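Local coordinates for coiled-coil and C2 domain-containing protein 1-like (Drosophila melanogaster, PDB 6EI6) that binds monophosphorylated phosphatidylinositols through its C2 domain and regulates ESCRT-dependent endosomal sorting, probably by preventing inappropriate polymerisation of the ESCRT-III subunit shrub, at residues A[103-109]-A[258-262]; A[220-224]-A[249-254]. One frame throughout, in Å; residues are numbered along the deposited sequence.

Contact 1 of 2, residues A[103-109]-A[258-262]; sequences KRSFNIV and MEHIT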
loop_
_atom_site.group_PDB
_atom_site.type_symbol
_atom_site.label_atom_id
_atom_site.label_comp_id
_atom_site.label_asym_id
_atom_site.label_seq_id
_atom_site.Cartn_x
_atom_site.Cartn_y
_atom_site.Cartn_z
ATOM N N LYS A 103 2.503 -25.594 4.151
ATOM C CA LYS A 103 1.506 -24.536 4.139
ATOM C C LYS A 103 1.762 -23.569 5.278
ATOM O O LYS A 103 2.351 -23.922 6.303
ATOM C CB LYS A 103 0.087 -25.073 4.279
ATOM C CG LYS A 103 -0.363 -25.914 3.106
ATOM C CD LYS A 103 -1.616 -26.704 3.468
ATOM C CE LYS A 103 -2.338 -27.178 2.203
ATOM N NZ LYS A 103 -2.742 -26.018 1.334
ATOM N N ARG A 104 1.297 -22.341 5.089
ATOM C CA ARG A 104 1.379 -21.322 6.118
ATOM C C ARG A 104 0.058 -20.580 6.146
ATOM O O ARG A 104 -0.458 -20.208 5.090
ATOM C CB ARG A 104 2.520 -20.344 5.844
ATOM C CG ARG A 104 3.873 -20.937 6.039
ATOM C CD ARG A 104 4.063 -21.348 7.487
ATOM N NE ARG A 104 5.394 -21.909 7.657
ATOM C CZ ARG A 104 5.708 -23.175 7.407
ATOM N NH1 ARG A 104 4.774 -24.028 7.006
ATOM N NH2 ARG A 104 6.958 -23.589 7.578
ATOM N N SER A 105 -0.484 -20.365 7.344
ATOM C CA SER A 105 -1.734 -19.628 7.486
ATOM C C SER A 105 -1.391 -18.146 7.562
ATOM O O SER A 105 -0.913 -17.658 8.587
ATOM C CB SER A 105 -2.491 -20.090 8.724
ATOM O OG SER A 105 -2.380 -21.500 8.894
ATOM N N PHE A 106 -1.552 -17.443 6.457
ATOM C CA PHE A 106 -1.764 -16.007 6.516
ATOM C C PHE A 106 -3.263 -15.824 6.491
ATOM O O PHE A 106 -3.996 -16.666 5.954
ATOM C CB PHE A 106 -1.125 -15.267 5.343
ATOM C CG PHE A 106 0.387 -15.321 5.326
ATOM C CD1 PHE A 106 1.061 -16.534 5.373
ATOM C CD2 PHE A 106 1.132 -14.153 5.255
ATOM C CE1 PHE A 106 2.453 -16.582 5.356
ATOM C CE2 PHE A 106 2.534 -14.193 5.240
ATOM C CZ PHE A 106 3.187 -15.409 5.290
ATOM N N ASN A 107 -3.741 -14.761 7.104
ATOM C CA ASN A 107 -5.190 -14.658 7.058
ATOM C C ASN A 107 -5.575 -13.526 6.123
ATOM O O ASN A 107 -6.238 -12.573 6.541
ATOM C CB ASN A 107 -5.765 -14.459 8.454
ATOM C CG ASN A 107 -7.241 -14.744 8.512
ATOM O OD1 ASN A 107 -7.824 -15.295 7.575
ATOM N ND2 ASN A 107 -7.864 -14.359 9.607
ATOM N N ILE A 108 -5.154 -13.636 4.857
ATOM C CA ILE A 108 -5.121 -12.471 3.971
ATOM C C ILE A 108 -6.522 -11.914 3.760
ATOM O O ILE A 108 -6.713 -10.691 3.682
ATOM C CB ILE A 108 -4.443 -12.823 2.631
ATOM C CG1 ILE A 108 -2.991 -13.220 2.873
ATOM C CG2 ILE A 108 -4.519 -11.640 1.645
ATOM C CD1 ILE A 108 -2.513 -14.291 1.926
ATOM N N VAL A 109 -7.525 -12.795 3.695
ATOM C CA VAL A 109 -8.895 -12.370 3.423
ATOM C C VAL A 109 -9.511 -11.557 4.564
ATOM O O VAL A 109 -10.555 -10.925 4.362
ATOM C CB VAL A 109 -9.678 -13.648 3.022
ATOM C CG1 VAL A 109 -11.165 -13.582 3.340
ATOM C CG2 VAL A 109 -9.489 -13.930 1.526
ATOM N N MET A 258 -2.029 -14.602 -3.945
ATOM C CA MET A 258 -1.233 -14.633 -2.722
ATOM C C MET A 258 -1.551 -15.877 -1.911
ATOM O O MET A 258 -0.654 -16.492 -1.326
ATOM C CB MET A 258 -1.471 -13.365 -1.894
ATOM C CG MET A 258 -0.783 -12.103 -2.479
ATOM S SD MET A 258 -1.278 -10.546 -1.705
ATOM C CE MET A 258 -0.654 -10.793 -0.034
ATOM N N GLU A 259 -2.825 -16.261 -1.867
ATOM C CA GLU A 259 -3.209 -17.466 -1.147
ATOM C C GLU A 259 -2.589 -18.703 -1.777
ATOM O O GLU A 259 -2.191 -19.629 -1.072
ATOM C CB GLU A 259 -4.726 -17.589 -1.106
ATOM C CG GLU A 259 -5.362 -16.737 -0.028
ATOM C CD GLU A 259 -6.870 -16.579 -0.221
ATOM O OE1 GLU A 259 -7.372 -16.848 -1.348
ATOM O OE2 GLU A 259 -7.550 -16.180 0.760
ATOM N N HIS A 260 -2.479 -18.739 -3.103
ATOM C CA HIS A 260 -1.850 -19.895 -3.723
ATOM C C HIS A 260 -0.422 -20.058 -3.225
ATOM O O HIS A 260 -0.006 -21.173 -2.889
ATOM C CB HIS A 260 -1.917 -19.791 -5.248
ATOM C CG HIS A 260 -3.325 -19.765 -5.780
ATOM N ND1 HIS A 260 -4.402 -20.261 -5.068
ATOM C CD2 HIS A 260 -3.837 -19.294 -6.948
ATOM C CE1 HIS A 260 -5.514 -20.089 -5.766
ATOM N NE2 HIS A 260 -5.200 -19.503 -6.910
ATOM N N ILE A 261 0.322 -18.948 -3.104
ATOM C CA ILE A 261 1.684 -19.017 -2.578
ATOM C C ILE A 261 1.690 -19.584 -1.166
ATOM O O ILE A 261 2.558 -20.384 -0.797
ATOM C CB ILE A 261 2.337 -17.627 -2.622
ATOM C CG1 ILE A 261 2.447 -17.169 -4.078
ATOM C CG2 ILE A 261 3.699 -17.622 -1.863
ATOM C CD1 ILE A 261 3.342 -16.017 -4.247
ATOM N N THR A 262 0.740 -19.170 -0.345
ATOM C CA THR A 262 0.767 -19.651 1.024
ATOM C C THR A 262 0.433 -21.152 1.121
ATOM O O THR A 262 0.760 -21.789 2.127
ATOM C CB THR A 262 -0.160 -18.779 1.872
ATOM O OG1 THR A 262 0.282 -18.846 3.220
ATOM C CG2 THR A 262 -1.596 -19.227 1.788
HETATM O O HOH W 1 -6.778 -15.988 3.390
#

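Contact 2 of 2, residues A[220-224]-A[249-254]; sequences LETKC and VRNPIL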
loop_
_atom_site.group_PDB
_atom_site.type_symbol
_atom_site.label_atom_id
_atom_site.label_comp_id
_atom_site.label_asym_id
_atom_site.label_seq_id
_atom_site.Cartn_x
_atom_site.Cartn_y
_atom_site.Cartn_z
ATOM N N LEU A 220 -1.916 -1.542 -3.265
ATOM C CA LEU A 220 -3.057 -2.285 -2.751
ATOM C C LEU A 220 -3.276 -3.603 -3.492
ATOM O O LEU A 220 -4.156 -4.385 -3.100
ATOM C CB LEU A 220 -4.324 -1.419 -2.795
ATOM C CG LEU A 220 -4.210 -0.249 -1.806
ATOM C CD1 LEU A 220 -5.429 0.626 -1.859
ATOM C CD2 LEU A 220 -3.941 -0.685 -0.373
ATOM N N GLU A 221 -2.483 -3.879 -4.532
ATOM C CA GLU A 221 -2.566 -5.174 -5.203
ATOM C C GLU A 221 -2.084 -6.293 -4.292
ATOM O O GLU A 221 -2.650 -7.398 -4.298
ATOM C CB GLU A 221 -1.742 -5.156 -6.483
ATOM C CG GLU A 221 -2.394 -4.412 -7.609
ATOM C CD GLU A 221 -1.677 -4.635 -8.909
ATOM O OE1 GLU A 221 -0.434 -4.826 -8.858
ATOM O OE2 GLU A 221 -2.360 -4.630 -9.966
ATOM N N THR A 222 -1.040 -6.027 -3.505
ATOM C CA THR A 222 -0.496 -7.014 -2.589
ATOM C C THR A 222 -0.524 -6.586 -1.137
ATOM O O THR A 222 -0.225 -7.417 -0.279
ATOM C CB THR A 222 0.949 -7.371 -2.958
ATOM O OG1 THR A 222 1.786 -6.230 -2.772
ATOM C CG2 THR A 222 1.028 -7.827 -4.396
ATOM N N LYS A 223 -0.856 -5.328 -0.839
ATOM C CA LYS A 223 -1.011 -4.859 0.528
ATOM C C LYS A 223 -2.439 -4.388 0.756
ATOM O O LYS A 223 -3.221 -4.166 -0.181
ATOM C CB LYS A 223 -0.039 -3.731 0.863
ATOM C CG LYS A 223 1.363 -4.221 1.089
ATOM C CD LYS A 223 2.231 -3.135 1.682
ATOM C CE LYS A 223 3.398 -2.858 0.796
ATOM N NZ LYS A 223 2.870 -2.669 -0.582
ATOM N N CYS A 224 -2.794 -4.248 2.018
ATOM C CA CYS A 224 -4.178 -3.950 2.310
ATOM C C CYS A 224 -4.366 -2.536 2.833
ATOM O O CYS A 224 -5.512 -2.139 3.111
ATOM C CB CYS A 224 -4.736 -4.981 3.292
ATOM S SG CYS A 224 -3.659 -5.164 4.659
ATOM N N VAL A 249 -8.201 -1.242 2.012
ATOM C CA VAL A 249 -9.150 -2.219 1.490
ATOM C C VAL A 249 -9.228 -3.388 2.466
ATOM O O VAL A 249 -8.388 -3.540 3.360
ATOM C CB VAL A 249 -8.778 -2.704 0.082
ATOM C CG1 VAL A 249 -9.004 -1.593 -0.910
ATOM C CG2 VAL A 249 -7.327 -3.162 0.065
ATOM N N ARG A 250 -10.290 -4.187 2.312
ATOM C CA ARG A 250 -10.452 -5.367 3.158
ATOM C C ARG A 250 -9.366 -6.405 2.879
ATOM O O ARG A 250 -8.868 -7.053 3.799
ATOM C CB ARG A 250 -11.837 -5.983 2.959
ATOM C CG ARG A 250 -11.830 -7.493 2.999
ATOM C CD ARG A 250 -13.134 -8.098 3.481
ATOM N NE ARG A 250 -13.187 -8.113 4.943
ATOM C CZ ARG A 250 -14.119 -8.742 5.650
ATOM N NH1 ARG A 250 -15.069 -9.416 5.026
ATOM N NH2 ARG A 250 -14.097 -8.699 6.976
ATOM N N ASN A 251 -8.983 -6.591 1.625
ATOM C CA ASN A 251 -7.834 -7.437 1.345
ATOM C C ASN A 251 -7.248 -6.997 0.017
ATOM O O ASN A 251 -7.910 -6.282 -0.745
ATOM C CB ASN A 251 -8.217 -8.930 1.337
ATOM C CG ASN A 251 -9.438 -9.216 0.495
ATOM O OD1 ASN A 251 -10.533 -9.383 1.025
ATOM N ND2 ASN A 251 -9.264 -9.291 -0.817
ATOM N N PRO A 252 -6.006 -7.381 -0.282
ATOM C CA PRO A 252 -5.385 -6.934 -1.531
ATOM C C PRO A 252 -6.154 -7.412 -2.754
ATOM O O PRO A 252 -6.860 -8.421 -2.720
ATOM C CB PRO A 252 -3.984 -7.550 -1.472
ATOM C CG PRO A 252 -3.711 -7.760 -0.019
ATOM C CD PRO A 252 -5.043 -8.064 0.604
ATOM N N ILE A 253 -6.028 -6.649 -3.843
ATOM C CA ILE A 253 -6.657 -7.027 -5.104
ATOM C C ILE A 253 -6.248 -8.444 -5.496
ATOM O O ILE A 253 -7.085 -9.271 -5.879
ATOM C CB ILE A 253 -6.299 -6.012 -6.210
ATOM C CG1 ILE A 253 -6.608 -4.580 -5.767
ATOM C CG2 ILE A 253 -7.052 -6.325 -7.485
ATOM C CD1 ILE A 253 -7.960 -4.415 -5.174
ATOM N N LEU A 254 -4.953 -8.738 -5.425
ATOM C CA LEU A 254 -4.423 -10.051 -5.793
ATOM C C LEU A 254 -4.344 -10.997 -4.603
ATOM O O LEU A 254 -3.344 -11.707 -4.421
ATOM C CB LEU A 254 -3.055 -9.886 -6.444
ATOM C CG LEU A 254 -2.993 -8.846 -7.559
ATOM C CD1 LEU A 254 -1.550 -8.719 -8.094
ATOM C CD2 LEU A 254 -3.992 -9.227 -8.646
#

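Contact 1 of 2, residues A[103-109]-A[258-262]
Ile108 lays its CD1 methyl against the start of segment 258-262, in helix 255-263, 4.1 Å from Met258 CB and 4.2 Å from Glu259 CG. The contact packs the loop between strands 99-102 and 119-128 onto that helix, next to helix 34-62, in the helical part beside the C2 domain. It illustrates how a largely irregular segment that ends in a 3-10 turn can be fixed at two points by different means: apolar packing with a water bridge near Ile108, direct hydrogen bonds at Arg104. Arg104 N donates to Thr262 O at 3.1 Å, and Thr262 OG1 donates in return to Arg104 O at a very short 2.4 Å, so one threonine uses its carbonyl and its hydroxyl on both backbone polar groups of a single residue. Lys103 CA adds a CH...O contact of 3.5 Å to Thr262 O. Between the two ends Phe106 turns its CB toward the helix, with Phe106 CD1 3.3 Å from Thr262 OG1; its ring also meets Trp265 and, edge-to-face, Phe72. Near Ile108, water 1 accepts from Val109 N at 3.3 Å and donates to Glu259 OE2 at 2.7 Å.

Contact 2 of 2, residues A[220-224]-A[249-254]
Three backbone hydrogen bonds join these loops at one end of the C2 β-sandwich, where the chain enters strand 225-233 and leaves its antiparallel neighbour 241-249. Val249 N donates to Cys224 O at 3.0 Å, in line with the antiparallel pairing of those strands. Beyond it, Ile253 N donates to Leu220 O at 3.0 Å and Leu254 N to Glu221 O at 2.9 Å; as Leu254 is the N-cap residue of helix 255-263, successive carbonyls of one loop fix the approach to that helix.

Apolar packing accompanies these bonds. Leu220 CD2 lies 4.2 Å from Val249 CG2, and both side chains touch Leu120 of strand 119-128. The CA-to-CB bond of Pro252 points toward segment 220-224, and Pro252 CD lies 4.1 Å from Cys224 CB.

Charge plays its part outside the pair: the Glu221 carboxylate forms a salt bridge to Lys189 of helix 182-190, while the aliphatic portion of Glu221 packs on Leu254, with Glu221 CB 3.9 Å from Leu254 CD1.

Overall arrangement
Nested chain closures can join a β-sandwich to a helical region, and these two contacts are a compact case. Along the chain, 103-109 comes first, then 220-224, 249-254 and 258-262, so contact 2 is nested inside the loop closed by contact 1. Their centres lie 13 Å apart, and helix 255-263 links them directly: contact 2 holds the segment leading into it, contact 1 its later turns. They also touch, with Ile108 CG2 3.8 Å from Pro252 CD and Met258 CE 3.4 Å from Thr222 O. Together they connect the end of the C2 sandwich with the region of helix 34-62, joining the phosphoinositide-binding domain to the helical part.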